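PDB 3H2G: esterase from Xanthomonas oryzae pv. oryzae, which hydrolyses esters in the rice cell wall as a secreted-lipase-family virulence factor of the bacterium and uses a unique substrate-recognition module, with glycoside binding probably involved. Local coordinates for residues T380-S383 and C384-V388; A191-S194 and K195-H198. All blocks are in the same frame, centred on the assembly; numbering follows the deposited sequence.

Overall arrangement
Both interactions are local, each made within one run of chain, and both border strand 198-205 of the central mixed sheet. Interaction 2 comes first: residues 191-198 lead from helix 177-192 into that strand, at the surface. Interaction 1 follows much later, within helix 376-396, whose residues 380-388 lie against strand 198-205. The centres are about 26 Å apart and the nearest atoms about 15 Å, so the two do not touch. The arrangement fits an alpha/beta-hydrolase: interaction 1 lies beside the probable catalytic histidine, His-377, while interaction 2 is a surface connection remote from it.

Interaction 1 of 2, residues T380-S383 and C384-V388; sequences TKES and CIVVV
Val-386 N donates to Glu-382 O at 3.0 Å with an N-H...O angle of 165°, one of a run of i to i+4 bonds that keeps residues 380-388 in unbroken alpha-helix, a little over two turns. The next bond, Val-387 N to Ser-383 O, is also 3.0 Å, and Ile-385 N reaches Lys-381 O at 3.1 Å. The same carbonyl oxygens are flanked by aliphatic branches. Ile-385 turns CG1 to the side of its own N (chi1 -78°), which sends that branch back down the helix until CG1 lies 3.0 Å from Lys-381 O, a tight approach; CD1 runs on past the oxygen and comes alongside CG of the fully extended Lys-381 chain, 4.3 Å away. The valines each use a single methyl: CG2 of Val-386 sits 3.3 Å from Glu-382 O, and CG2 of Val-387 meets Ser-383 O in the same way. On another flank of the helix, Cys-384 SG passes 4.1 Å from Thr-380 CB. That sulfur is bonded to Cys-331 SG, a disulfide tying the helix to the end of strand 328-332. Thr-380 OG1, hydrogen-bonded to both His-377 O and Ser-206 OG, joins the probable catalytic histidine's backbone to the stretch just after strand 198-205, while Glu-382 OE2 forms a salt bridge with Arg-112 NE. The helix thus lies with Thr-380, Cys-384 and Ile-385 on Ile-205 of strand 198-205, and with Lys-381, Ile-385 and Val-386 turned to helix 108-114.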
ATOM      1  N   THR A 380       8.954  -1.588   9.752  1.00  9.96           N
ATOM      2  CA  THR A 380       8.604  -2.833   9.068  1.00  9.39           C
ATOM      3  C   THR A 380       8.755  -2.797   7.558  1.00  9.52           C
ATOM      4  O   THR A 380       8.845  -3.845   6.924  1.00  9.96           O
ATOM      5  CB  THR A 380       7.154  -3.280   9.381  1.00  9.46           C
ATOM      6  OG1 THR A 380       6.223  -2.360   8.795  1.00  9.76           O
ATOM      7  CG2 THR A 380       6.928  -3.343  10.884  1.00  8.80           C
ATOM      8  N   LYS A 381       8.784  -1.604   6.971  1.00  9.70           N
ATOM      9  CA  LYS A 381       8.906  -1.511   5.523  1.00  9.92           C
ATOM     10  C   LYS A 381      10.136  -2.241   4.992  1.00 10.07           C
ATOM     11  O   LYS A 381      10.004  -3.198   4.231  1.00 10.09           O
ATOM     12  CB  LYS A 381       8.937  -0.052   5.066  1.00 10.27           C
ATOM     13  CG  LYS A 381       8.896   0.088   3.548  1.00 13.81           C
ATOM     14  CD  LYS A 381       9.064   1.536   3.123  1.00 16.71           C
ATOM     15  CE  LYS A 381       9.070   1.666   1.614  1.00 19.15           C
ATOM     16  NZ  LYS A 381       9.358   3.065   1.192  1.00 18.99           N
ATOM     17  N   GLU A 382      11.330  -1.811   5.388  1.00  8.62           N
ATOM     18  CA  GLU A 382      12.523  -2.485   4.892  1.00  9.73           C
ATOM     19  C   GLU A 382      12.779  -3.828   5.560  1.00  8.22           C
ATOM     20  O   GLU A 382      13.181  -4.779   4.896  1.00  7.75           O
ATOM     21  CB  GLU A 382      13.766  -1.600   5.023  1.00 11.38           C
ATOM     22  CG  GLU A 382      15.013  -2.278   4.453  1.00 14.53           C
ATOM     23  CD  GLU A 382      16.209  -1.357   4.352  1.00 19.09           C
ATOM     24  OE1 GLU A 382      16.534  -0.693   5.359  1.00 21.43           O
ATOM     25  OE2 GLU A 382      16.832  -1.310   3.268  1.00 18.67           O
ATOM     26  N   SER A 383      12.546  -3.917   6.869  1.00  8.80           N
ATOM     27  CA  SER A 383      12.767  -5.171   7.588  1.00  8.29           C
ATOM     28  C   SER A 383      11.946  -6.307   6.986  1.00  7.57           C
ATOM     29  O   SER A 383      12.452  -7.410   6.765  1.00  6.98           O
ATOM     30  CB  SER A 383      12.405  -5.014   9.068  1.00 10.19           C
ATOM     31  OG  SER A 383      13.315  -4.145   9.721  1.00 17.40           O
ATOM     32  N   CYS A 384      10.672  -6.035   6.732  1.00  5.84           N
ATOM     33  CA  CYS A 384       9.790  -7.037   6.151  1.00  5.94           C
ATOM     34  C   CYS A 384      10.102  -7.321   4.689  1.00  5.24           C
ATOM     35  O   CYS A 384       9.981  -8.458   4.239  1.00  4.26           O
ATOM     36  CB  CYS A 384       8.334  -6.604   6.291  1.00  6.23           C
ATOM     37  SG  CYS A 384       7.571  -7.063   7.876  1.00  6.93           S
ATOM     38  N   ILE A 385      10.488  -6.294   3.935  1.00  5.72           N
ATOM     39  CA  ILE A 385      10.828  -6.518   2.533  1.00  5.94           C
ATOM     40  C   ILE A 385      11.947  -7.559   2.494  1.00  6.59           C
ATOM     41  O   ILE A 385      11.902  -8.506   1.707  1.00  4.50           O
ATOM     42  CB  ILE A 385      11.309  -5.215   1.842  1.00  6.91           C
ATOM     43  CG1 ILE A 385      10.103  -4.333   1.506  1.00  5.69           C
ATOM     44  CG2 ILE A 385      12.092  -5.545   0.574  1.00  5.56           C
ATOM     45  CD1 ILE A 385      10.469  -2.971   0.946  1.00  5.29           C
ATOM     46  N   VAL A 386      12.941  -7.383   3.358  1.00  5.68           N
ATOM     47  CA  VAL A 386      14.063  -8.312   3.414  1.00  6.41           C
ATOM     48  C   VAL A 386      13.610  -9.709   3.829  1.00  6.64           C
ATOM     49  O   VAL A 386      13.961 -10.695   3.186  1.00  6.43           O
ATOM     50  CB  VAL A 386      15.150  -7.810   4.393  1.00  7.15           C
ATOM     51  CG1 VAL A 386      16.213  -8.882   4.603  1.00  6.99           C
ATOM     52  CG2 VAL A 386      15.787  -6.544   3.840  1.00  7.70           C
ATOM     53  N   VAL A 387      12.812  -9.786   4.891  1.00  6.64           N
ATOM     54  CA  VAL A 387      12.325 -11.071   5.389  1.00  7.45           C
ATOM     55  C   VAL A 387      11.449 -11.848   4.409  1.00  7.42           C
ATOM     56  O   VAL A 387      11.663 -13.045   4.206  1.00  8.30           O
ATOM     57  CB  VAL A 387      11.548 -10.886   6.718  1.00  6.97           C
ATOM     58  CG1 VAL A 387      10.820 -12.174   7.093  1.00 10.22           C
ATOM     59  CG2 VAL A 387      12.520 -10.492   7.823  1.00  7.94           C
ATOM     60  N   VAL A 388      10.466 -11.186   3.805  1.00  7.10           N
ATOM     61  CA  VAL A 388       9.585 -11.879   2.868  1.00  6.54           C
ATOM     62  C   VAL A 388      10.326 -12.299   1.599  1.00  6.32           C
ATOM     63  O   VAL A 388      10.030 -13.343   1.019  1.00  6.61           O
ATOM     64  CB  VAL A 388       8.352 -11.018   2.503  1.00  7.35           C
ATOM     65  CG1 VAL A 388       7.559 -10.696   3.771  1.00  5.18           C
ATOM     66  CG2 VAL A 388       8.777  -9.746   1.799  1.00  6.65           C
TER

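Interaction 2 of 2, residues A191-S194 and K195-H198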
ATOM      1  N   ALA A 191      -9.438 -14.537  -8.083  1.00  3.99           N
ATOM      2  CA  ALA A 191     -10.854 -14.660  -8.404  1.00  4.96           C
ATOM      3  C   ALA A 191     -11.236 -14.507  -9.878  1.00  6.30           C
ATOM      4  O   ALA A 191     -12.286 -15.004 -10.290  1.00  7.35           O
ATOM      5  CB  ALA A 191     -11.653 -13.664  -7.568  1.00  6.48           C
ATOM      6  N   HIS A 192     -10.396 -13.850 -10.676  1.00  5.70           N
ATOM      7  CA  HIS A 192     -10.741 -13.610 -12.078  1.00  5.77           C
ATOM      8  C   HIS A 192      -9.631 -13.654 -13.127  1.00  7.05           C
ATOM      9  O   HIS A 192      -9.889 -13.995 -14.285  1.00  5.59           O
ATOM     10  CB  HIS A 192     -11.388 -12.223 -12.218  1.00  8.37           C
ATOM     11  CG  HIS A 192     -12.645 -12.041 -11.428  1.00  9.39           C
ATOM     12  ND1 HIS A 192     -13.845 -12.612 -11.795  1.00  9.76           N
ATOM     13  CD2 HIS A 192     -12.896 -11.326 -10.305  1.00 10.47           C
ATOM     14  CE1 HIS A 192     -14.780 -12.255 -10.933  1.00 10.86           C
ATOM     15  NE2 HIS A 192     -14.231 -11.476 -10.019  1.00  9.24           N
ATOM     16  N   LEU A 193      -8.410 -13.296 -12.738  1.00  5.45           N
ATOM     17  CA  LEU A 193      -7.316 -13.200 -13.704  1.00  6.00           C
ATOM     18  C   LEU A 193      -6.147 -14.176 -13.582  1.00  7.15           C
ATOM     19  O   LEU A 193      -5.021 -13.836 -13.949  1.00  7.33           O
ATOM     20  CB  LEU A 193      -6.773 -11.766 -13.663  1.00  7.46           C
ATOM     21  CG  LEU A 193      -7.833 -10.656 -13.646  1.00  7.48           C
ATOM     22  CD1 LEU A 193      -7.182  -9.307 -13.342  1.00  7.88           C
ATOM     23  CD2 LEU A 193      -8.556 -10.613 -14.986  1.00  6.71           C
ATOM     24  N   SER A 194      -6.401 -15.388 -13.101  1.00  6.11           N
ATOM     25  CA  SER A 194      -5.322 -16.357 -12.933  1.00  7.38           C
ATOM     26  C   SER A 194      -4.615 -16.751 -14.231  1.00  6.76           C
ATOM     27  O   SER A 194      -3.465 -17.185 -14.198  1.00  8.21           O
ATOM     28  CB  SER A 194      -5.833 -17.612 -12.216  1.00  7.52           C
ATOM     29  OG  SER A 194      -6.855 -18.256 -12.950  1.00  8.80           O
ATOM     30  N   LYS A 195      -5.281 -16.604 -15.372  1.00  6.75           N
ATOM     31  CA  LYS A 195      -4.633 -16.959 -16.632  1.00  8.70           C
ATOM     32  C   LYS A 195      -3.662 -15.863 -17.070  1.00  8.18           C
ATOM     33  O   LYS A 195      -2.574 -16.151 -17.566  1.00  9.34           O
ATOM     34  CB  LYS A 195      -5.660 -17.195 -17.744  1.00 10.28           C
ATOM     35  CG  LYS A 195      -5.003 -17.557 -19.079  1.00 13.92           C
ATOM     36  CD  LYS A 195      -6.014 -17.778 -20.195  1.00 17.25           C
ATOM     37  CE  LYS A 195      -5.300 -18.130 -21.498  1.00 20.60           C
ATOM     38  NZ  LYS A 195      -6.237 -18.420 -22.621  1.00 21.61           N
ATOM     39  N   GLU A 196      -4.056 -14.609 -16.873  1.00  6.47           N
ATOM     40  CA  GLU A 196      -3.226 -13.472 -17.262  1.00  7.62           C
ATOM     41  C   GLU A 196      -2.009 -13.268 -16.360  1.00  7.33           C
ATOM     42  O   GLU A 196      -0.931 -12.899 -16.837  1.00  6.48           O
ATOM     43  CB  GLU A 196      -4.070 -12.195 -17.273  1.00  7.56           C
ATOM     44  CG  GLU A 196      -3.309 -10.939 -17.690  1.00  7.24           C
ATOM     45  CD  GLU A 196      -4.213  -9.729 -17.783  1.00  8.39           C
ATOM     46  OE1 GLU A 196      -3.716  -8.626 -18.101  1.00  8.20           O
ATOM     47  OE2 GLU A 196      -5.428  -9.883 -17.537  1.00  8.87           O
ATOM     48  N   PHE A 197      -2.190 -13.497 -15.063  1.00  5.61           N
ATOM     49  CA  PHE A 197      -1.114 -13.327 -14.087  1.00  7.32           C
ATOM     50  C   PHE A 197      -0.852 -14.618 -13.320  1.00  7.92           C
ATOM     51  O   PHE A 197      -1.674 -15.030 -12.500  1.00  8.12           O
ATOM     52  CB  PHE A 197      -1.486 -12.229 -13.086  1.00  8.09           C
ATOM     53  CG  PHE A 197      -1.721 -10.891 -13.716  1.00  7.55           C
ATOM     54  CD1 PHE A 197      -0.650 -10.108 -14.136  1.00  8.78           C
ATOM     55  CD2 PHE A 197      -3.013 -10.409 -13.892  1.00  7.96           C
ATOM     56  CE1 PHE A 197      -0.864  -8.859 -14.723  1.00  7.72           C
ATOM     57  CE2 PHE A 197      -3.237  -9.162 -14.479  1.00  7.23           C
ATOM     58  CZ  PHE A 197      -2.158  -8.388 -14.894  1.00  7.72           C
ATOM     59  N   HIS A 198       0.289 -15.248 -13.584  1.00  7.03           N
ATOM     60  CA  HIS A 198       0.657 -16.481 -12.898  1.00  7.20           C
ATOM     61  C   HIS A 198       1.232 -16.091 -11.544  1.00  7.12           C
ATOM     62  O   HIS A 198       2.442 -15.941 -11.383  1.00  7.46           O
ATOM     63  CB  HIS A 198       1.694 -17.264 -13.720  1.00  8.42           C
ATOM     64  CG  HIS A 198       2.201 -18.500 -13.043  1.00 10.48           C
ATOM     65  ND1 HIS A 198       1.438 -19.226 -12.151  1.00 13.21           N
ATOM     66  CD2 HIS A 198       3.375 -19.165 -13.159  1.00 10.14           C
ATOM     67  CE1 HIS A 198       2.121 -20.284 -11.750  1.00 10.57           C
ATOM     68  NE2 HIS A 198       3.299 -20.271 -12.347  1.00 12.98           N
TER
HETATM   69  O   HOH W   1      -8.231 -15.918 -15.895  1.00  9.73           O
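Leu-193 and Phe-197 meet through both backbone and side chain. Hydrogen bonding comes first: Phe-197 N donates to Leu-193 O at 3.1 Å, nearly straight at 163° and almost along the C=O axis, closing an i to i+4 turn. A water bridges the same bend, donating to His-192 O at 3.0 Å and accepting from Lys-195 N at 3.1 Å. The apolar contact accompanies this turn. Leu-193 and Phe-197 lie side by side and point the same way, CB of the leucine 4.0 Å from ring atom CD2 and its CD1 4.1 Å from CE2. In both residues CG stands beside the backbone N (chi1 -45° and -60°), which keeps the two side chains alongside each other. Glu-196 adds an aliphatic contact, its CG 3.7 Å above one face of the phenylalanine ring and offset toward the rim. The charge at the end of that chain belongs to a salt bridge with Arg-153 of helix 141-162, where Leu-193 and Phe-197 also rest on Ile-149. The whole is the helix-to-strand connection of a beta-alpha-beta crossover, from strand 169-175 through helix 177-192 to parallel strand 198-205, as in alpha/beta-hydrolases.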